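Local coordinates for protein tyrosinase (Aspergillus oryzae, PDB 6JU8) that probably oxidises L-tyrosine and L-dopa to L-dopaquinone with molecular oxygen at a dinuclear copper centre, as a tyrosinase of melanin biosynthesis, at residues N262-E267 and L352-A357; H268-N273 and H336-G341. The protein carries 1 engineered substitution. All blocks are in the same frame, centred on the assembly; numbering follows the deposited sequence.

Interaction 1 of 2, residues N262-E267 and L352-A357; sequences NLALNE and LKLWGA
With chi1 at 59°, K353 sets its CG between its own backbone N and carbonyl carbon, and from there the chain runs extended toward E267, whose CG stands anti to its carbonyl carbon (chi1 -71°). The two reach each other tip to tip. NZ of K353 lies 2.8 Å from OE1 of E267, meeting it on the syn side and 19° out of the carboxylate plane; a second, weak bond joins the same NZ to OE2 of E267 at 3.1 Å, making a forked salt bridge. Beside the ion pair the packing is apolar. L263 brings CD2 to 3.7 Å from CD2 of L354, and the same L263 methyl rests 3.7 Å from the carbonyl O of K353. CD2 of L354 also lies against A264, 3.8 Å from its backbone N and 3.9 Å from its CB. In the assembly, R260 of the second subunit packs on L263. The contact thus joins the last turn of helix 258-267 to the 3-10 turn at 352-353 and the residue after it, ahead of strand 356-357. Its leucine-alanine patch is buried, while the carboxylate probably offsets the lysine charge where K353 also packs on K353 of the second subunit.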
loop_
_atom_site.group_PDB
_atom_site.type_symbol
_atom_site.label_atom_id
_atom_site.label_comp_id
_atom_site.label_asym_id
_atom_site.label_seq_id
_atom_site.Cartn_x
_atom_site.Cartn_y
_atom_site.Cartn_z
ATOM N N ASN A 262 10.113 -4.952 3.757
ATOM C CA ASN A 262 10.924 -4.922 4.964
ATOM C C ASN A 262 11.035 -6.310 5.592
ATOM O O ASN A 262 12.125 -6.711 6.045
ATOM C CB ASN A 262 10.353 -3.958 6.000
ATOM C CG ASN A 262 10.570 -2.505 5.654
ATOM O OD1 ASN A 262 11.217 -2.187 4.657
ATOM N ND2 ASN A 262 10.025 -1.615 6.473
ATOM N N LEU A 263 9.950 -7.087 5.581
ATOM C CA LEU A 263 10.028 -8.459 6.077
ATOM C C LEU A 263 11.083 -9.253 5.296
ATOM O O LEU A 263 11.904 -9.971 5.881
ATOM C CB LEU A 263 8.663 -9.148 5.918
ATOM C CG LEU A 263 8.562 -10.595 6.389
ATOM C CD1 LEU A 263 8.718 -10.698 7.906
ATOM C CD2 LEU A 263 7.212 -11.195 5.981
ATOM N N ALA A 264 11.063 -9.151 3.967
ATOM C CA ALA A 264 12.002 -9.878 3.129
ATOM C C ALA A 264 13.438 -9.441 3.394
ATOM O O ALA A 264 14.335 -10.274 3.431
ATOM C CB ALA A 264 11.675 -9.624 1.658
ATOM N N LEU A 265 13.699 -8.147 3.556
ATOM C CA LEU A 265 15.049 -7.668 3.839
ATOM C C LEU A 265 15.596 -8.329 5.094
ATOM O O LEU A 265 16.776 -8.697 5.107
ATOM C CB LEU A 265 15.078 -6.149 3.970
ATOM C CG LEU A 265 14.761 -5.322 2.736
ATOM C CD1 LEU A 265 14.572 -3.871 3.182
ATOM C CD2 LEU A 265 15.866 -5.413 1.703
ATOM N N ASN A 266 14.753 -8.469 6.121
ATOM C CA ASN A 266 15.220 -9.008 7.388
ATOM C C ASN A 266 15.174 -10.518 7.465
ATOM O O ASN A 266 15.943 -11.106 8.250
ATOM C CB ASN A 266 14.431 -8.336 8.527
ATOM C CG ASN A 266 14.818 -6.871 8.610
ATOM O OD1 ASN A 266 15.930 -6.520 9.028
ATOM N ND2 ASN A 266 13.908 -6.001 8.169
ATOM N N GLU A 267 14.379 -11.175 6.630
ATOM C CA GLU A 267 14.396 -12.635 6.507
ATOM C C GLU A 267 15.465 -13.126 5.527
ATOM O O GLU A 267 15.840 -14.297 5.608
ATOM C CB GLU A 267 13.028 -13.165 6.059
ATOM C CG GLU A 267 11.968 -13.053 7.153
ATOM C CD GLU A 267 10.835 -14.040 7.009
ATOM O OE1 GLU A 267 10.015 -14.109 7.943
ATOM O OE2 GLU A 267 10.744 -14.747 5.986
ATOM N N LEU A 352 3.755 -18.269 2.280
ATOM C CA LEU A 352 2.720 -17.300 1.908
ATOM C C LEU A 352 2.996 -15.897 2.419
ATOM O O LEU A 352 2.615 -14.917 1.763
ATOM C CB LEU A 352 1.346 -17.795 2.402
ATOM C CG LEU A 352 0.722 -18.904 1.553
ATOM C CD1 LEU A 352 -0.553 -19.423 2.207
ATOM C CD2 LEU A 352 0.410 -18.411 0.148
ATOM N N LYS A 353 3.706 -15.765 3.524
ATOM C CA LYS A 353 3.986 -14.457 4.091
ATOM C C LYS A 353 4.811 -13.585 3.147
ATOM O O LYS A 353 4.850 -12.370 3.427
ATOM C CB LYS A 353 4.763 -14.573 5.407
ATOM C CG LYS A 353 6.101 -15.303 5.192
ATOM C CD LYS A 353 6.799 -15.542 6.528
ATOM C CE LYS A 353 7.884 -16.606 6.369
ATOM N NZ LYS A 353 8.831 -16.606 7.520
ATOM N N LEU A 354 5.469 -14.098 2.120
ATOM C CA LEU A 354 6.231 -13.274 1.185
ATOM C C LEU A 354 5.667 -13.326 -0.232
ATOM O O LEU A 354 6.323 -12.867 -1.165
ATOM C CB LEU A 354 7.724 -13.614 1.196
ATOM C CG LEU A 354 8.521 -13.107 2.399
ATOM C CD1 LEU A 354 9.970 -13.563 2.309
ATOM C CD2 LEU A 354 8.457 -11.579 2.512
ATOM N N TRP A 355 4.447 -13.832 -0.409
ATOM C CA TRP A 355 3.844 -13.876 -1.748
ATOM C C TRP A 355 3.654 -12.481 -2.333
ATOM O O TRP A 355 3.228 -11.557 -1.630
ATOM C CB TRP A 355 2.478 -14.552 -1.627
ATOM C CG TRP A 355 1.764 -14.863 -2.906
ATOM C CD1 TRP A 355 2.243 -14.937 -4.190
ATOM C CD2 TRP A 355 0.360 -15.161 -2.980
ATOM N NE1 TRP A 355 1.233 -15.260 -5.075
ATOM C CE2 TRP A 355 0.054 -15.399 -4.335
ATOM C CE3 TRP A 355 -0.659 -15.230 -2.017
ATOM C CZ2 TRP A 355 -1.233 -15.710 -4.762
ATOM C CZ3 TRP A 355 -1.950 -15.549 -2.446
ATOM C CH2 TRP A 355 -2.231 -15.789 -3.803
ATOM N N GLY A 356 3.993 -12.324 -3.602
ATOM C CA GLY A 356 3.659 -11.201 -4.435
ATOM C C GLY A 356 4.819 -10.757 -5.297
ATOM O O GLY A 356 5.988 -10.892 -4.888
ATOM N N ALA A 357 4.499 -10.224 -6.474
ATOM C CA ALA A 357 5.564 -9.793 -7.386
ATOM C C ALA A 357 5.430 -8.309 -7.717
ATOM O O ALA A 357 4.346 -7.715 -7.646
ATOM C CB ALA A 357 5.519 -10.591 -8.679
#

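Interaction 2 of 2, residues H268-N273 and H336-G341; sequences HPWYQN and HNWVGG. With CU (copper (II) ion), chain D.
Helix 328-340, which carries copper ligands H332 and H336, meets the loop leaving helix 258-267 through the indole of W338. Its CG stands anti to the carbonyl carbon (chi1 -59°), starting the ring toward residues 268-270. H268 CA covers one face of the six-membered ring, and the pyrrolidine CD of P269 the same face of the five-membered ring, each in a CH-pi contact 3.8 Å from the centroid. At the ring edge, W338 NE1 donates to P269 O at 3.1 Å, moderately bent (N-H...O 148°). The acceptor lies in the indole plane, while NE1 stands well above the carbonyl plane of P269, the centre of an inverse gamma turn. W338 turns its edge to the face of W270 in a T-shaped pair, planes at 66°, W338 CH2 lying 3.5 Å from W270 CZ3. A water accepts from N337 ND2 at 2.9 Å and gives a weak bond to P269 O. One residue before N337, H336 NE2 binds copper at 1.9 Å, with H332, H376 and a water completing the ligands. W270 bonds through NE1 to P281 O and packs on L283 and M286 of helix 283-292; L283 also touches W338, while P269 and N337 lean on F342 of strand 342-343.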
loop_
_atom_site.group_PDB
_atom_site.type_symbol
_atom_site.label_atom_id
_atom_site.label_comp_id
_atom_site.label_asym_id
_atom_site.label_seq_id
_atom_site.Cartn_x
_atom_site.Cartn_y
_atom_site.Cartn_z
ATOM N N HIS A 268 15.938 -12.251 4.657
ATOM C CA HIS A 268 17.001 -12.484 3.694
ATOM C C HIS A 268 16.943 -13.827 2.990
ATOM O O HIS A 268 17.912 -14.591 3.057
ATOM C CB HIS A 268 18.361 -12.264 4.375
ATOM C CG HIS A 268 18.606 -13.057 5.614
ATOM N ND1 HIS A 268 18.990 -14.375 5.623
ATOM C CD2 HIS A 268 18.525 -12.681 6.915
ATOM C CE1 HIS A 268 19.120 -14.810 6.870
ATOM N NE2 HIS A 268 18.869 -13.793 7.666
ATOM N N PRO A 269 15.866 -14.131 2.267
ATOM C CA PRO A 269 15.804 -15.413 1.547
ATOM C C PRO A 269 16.650 -15.392 0.290
ATOM O O PRO A 269 16.173 -15.090 -0.805
ATOM C CB PRO A 269 14.306 -15.527 1.254
ATOM C CG PRO A 269 13.816 -14.119 1.153
ATOM C CD PRO A 269 14.645 -13.324 2.120
ATOM N N TRP A 270 17.942 -15.713 0.483
ATOM C CA TRP A 270 18.883 -15.712 -0.632
ATOM C C TRP A 270 18.440 -16.707 -1.699
ATOM O O TRP A 270 18.050 -17.830 -1.328
ATOM C CB TRP A 270 20.290 -16.138 -0.170
ATOM C CG TRP A 270 20.772 -15.278 0.971
ATOM C CD1 TRP A 270 20.805 -15.580 2.305
ATOM C CD2 TRP A 270 21.308 -13.955 0.871
ATOM N NE1 TRP A 270 21.317 -14.529 3.032
ATOM C CE2 TRP A 270 21.633 -13.519 2.170
ATOM C CE3 TRP A 270 21.539 -13.115 -0.224
ATOM C CZ2 TRP A 270 22.179 -12.255 2.408
ATOM C CZ3 TRP A 270 22.079 -11.861 0.039
ATOM C CH2 TRP A 270 22.393 -11.433 1.326
ATOM N N TYR A 271 18.523 -16.372 -2.979
ATOM C CA TYR A 271 18.105 -17.345 -4.000
ATOM C C TYR A 271 19.209 -18.364 -4.298
ATOM O O TYR A 271 18.938 -19.475 -4.784
ATOM C CB TYR A 271 17.613 -16.670 -5.282
ATOM C CG TYR A 271 18.646 -15.942 -6.117
ATOM C CD1 TYR A 271 19.492 -16.609 -6.995
ATOM C CD2 TYR A 271 18.772 -14.559 -6.012
ATOM C CE1 TYR A 271 20.449 -15.953 -7.765
ATOM C CE2 TYR A 271 19.716 -13.896 -6.767
ATOM C CZ TYR A 271 20.545 -14.580 -7.638
ATOM O OH TYR A 271 21.478 -13.873 -8.379
ATOM N N GLN A 272 20.456 -18.013 -4.018
ATOM C CA GLN A 272 21.563 -18.928 -4.296
ATOM C C GLN A 272 21.562 -20.120 -3.338
ATOM O O GLN A 272 21.051 -20.031 -2.223
ATOM C CB GLN A 272 22.884 -18.172 -4.169
ATOM C CG GLN A 272 23.170 -17.155 -5.258
ATOM C CD GLN A 272 22.588 -15.797 -4.901
ATOM O OE1 GLN A 272 21.807 -15.629 -3.960
ATOM N NE2 GLN A 272 22.937 -14.808 -5.701
ATOM N N ASN A 273 22.134 -21.224 -3.819
ATOM C CA ASN A 273 22.373 -22.419 -3.011
ATOM C C ASN A 273 23.499 -22.153 -2.016
ATOM O O ASN A 273 24.643 -21.992 -2.455
ATOM C CB ASN A 273 22.727 -23.565 -3.948
ATOM C CG ASN A 273 23.218 -24.826 -3.278
ATOM O OD1 ASN A 273 23.037 -25.006 -2.074
ATOM N ND2 ASN A 273 23.835 -25.709 -4.065
ATOM N N HIS A 336 17.087 -6.521 -5.096
ATOM C CA HIS A 336 16.021 -6.269 -6.073
ATOM C C HIS A 336 14.810 -7.168 -5.809
ATOM O O HIS A 336 13.660 -6.716 -5.792
ATOM C CB HIS A 336 16.534 -6.557 -7.482
ATOM C CG HIS A 336 17.123 -5.404 -8.228
ATOM N ND1 HIS A 336 16.334 -4.415 -8.782
ATOM C CD2 HIS A 336 18.396 -5.087 -8.560
ATOM C CE1 HIS A 336 17.088 -3.547 -9.427
ATOM N NE2 HIS A 336 18.354 -3.902 -9.281
ATOM N N ASN A 337 15.065 -8.470 -5.610
ATOM C CA ASN A 337 13.951 -9.403 -5.392
ATOM C C ASN A 337 13.181 -9.036 -4.129
ATOM O O ASN A 337 11.938 -9.082 -4.106
ATOM C CB ASN A 337 14.482 -10.830 -5.264
ATOM C CG ASN A 337 14.925 -11.394 -6.600
ATOM O OD1 ASN A 337 14.539 -10.904 -7.654
ATOM N ND2 ASN A 337 15.728 -12.452 -6.506
ATOM N N TRP A 338 13.917 -8.731 -3.064
ATOM C CA TRP A 338 13.274 -8.520 -1.756
ATOM C C TRP A 338 12.498 -7.218 -1.726
ATOM O O TRP A 338 11.508 -7.119 -1.013
ATOM C CB TRP A 338 14.320 -8.572 -0.626
ATOM C CG TRP A 338 15.048 -9.884 -0.596
ATOM C CD1 TRP A 338 14.643 -11.078 -1.113
ATOM C CD2 TRP A 338 16.332 -10.088 0.003
ATOM N NE1 TRP A 338 15.619 -12.022 -0.877
ATOM C CE2 TRP A 338 16.655 -11.448 -0.194
ATOM C CE3 TRP A 338 17.255 -9.278 0.685
ATOM C CZ2 TRP A 338 17.849 -12.024 0.255
ATOM C CZ3 TRP A 338 18.424 -9.853 1.122
ATOM C CH2 TRP A 338 18.726 -11.215 0.923
ATOM N N VAL A 339 12.927 -6.209 -2.492
ATOM C CA VAL A 339 12.180 -4.944 -2.550
ATOM C C VAL A 339 10.946 -5.098 -3.420
ATOM O O VAL A 339 9.870 -4.609 -3.065
ATOM C CB VAL A 339 13.067 -3.822 -3.114
ATOM C CG1 VAL A 339 12.269 -2.551 -3.385
ATOM C CG2 VAL A 339 14.203 -3.511 -2.139
ATOM N N GLY A 340 11.079 -5.742 -4.575
ATOM C CA GLY A 340 10.035 -5.741 -5.579
ATOM C C GLY A 340 8.965 -6.793 -5.349
ATOM O O GLY A 340 7.817 -6.600 -5.745
ATOM N N GLY A 341 9.370 -7.918 -4.752
ATOM C CA GLY A 341 8.506 -9.088 -4.670
ATOM C C GLY A 341 8.842 -10.016 -5.831
ATOM O O GLY A 341 8.830 -9.574 -6.988
HETATM CU CU CU D . 19.839 -3.103 -10.141
HETATM O O HOH W 1 16.288 -13.383 -3.782
HETATM O O HOH W 2 19.979 -3.305 -12.400
#

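Interactions 1 and 2 lie with centres about 9 Å apart, in the common central domain of tyrosinase. The chain runs straight from 262-267 into 268-273, and later passes through 336-341 before reaching 352-357, so the second contact closes a loop within that of the first. They touch directly: A264 CB packs 3.6 Å from W338 CB, and A264 O lies 3.3 Å from P269 CD. Strands 342-343 and 356-357 pair antiparallel, tying the end of copper-bearing helix 328-340 to the 352-357 region. The end of helix 258-267 and the turn after it thus pack continuously, from the subunit interface beside interaction 1 to the helix of H336 in interaction 2.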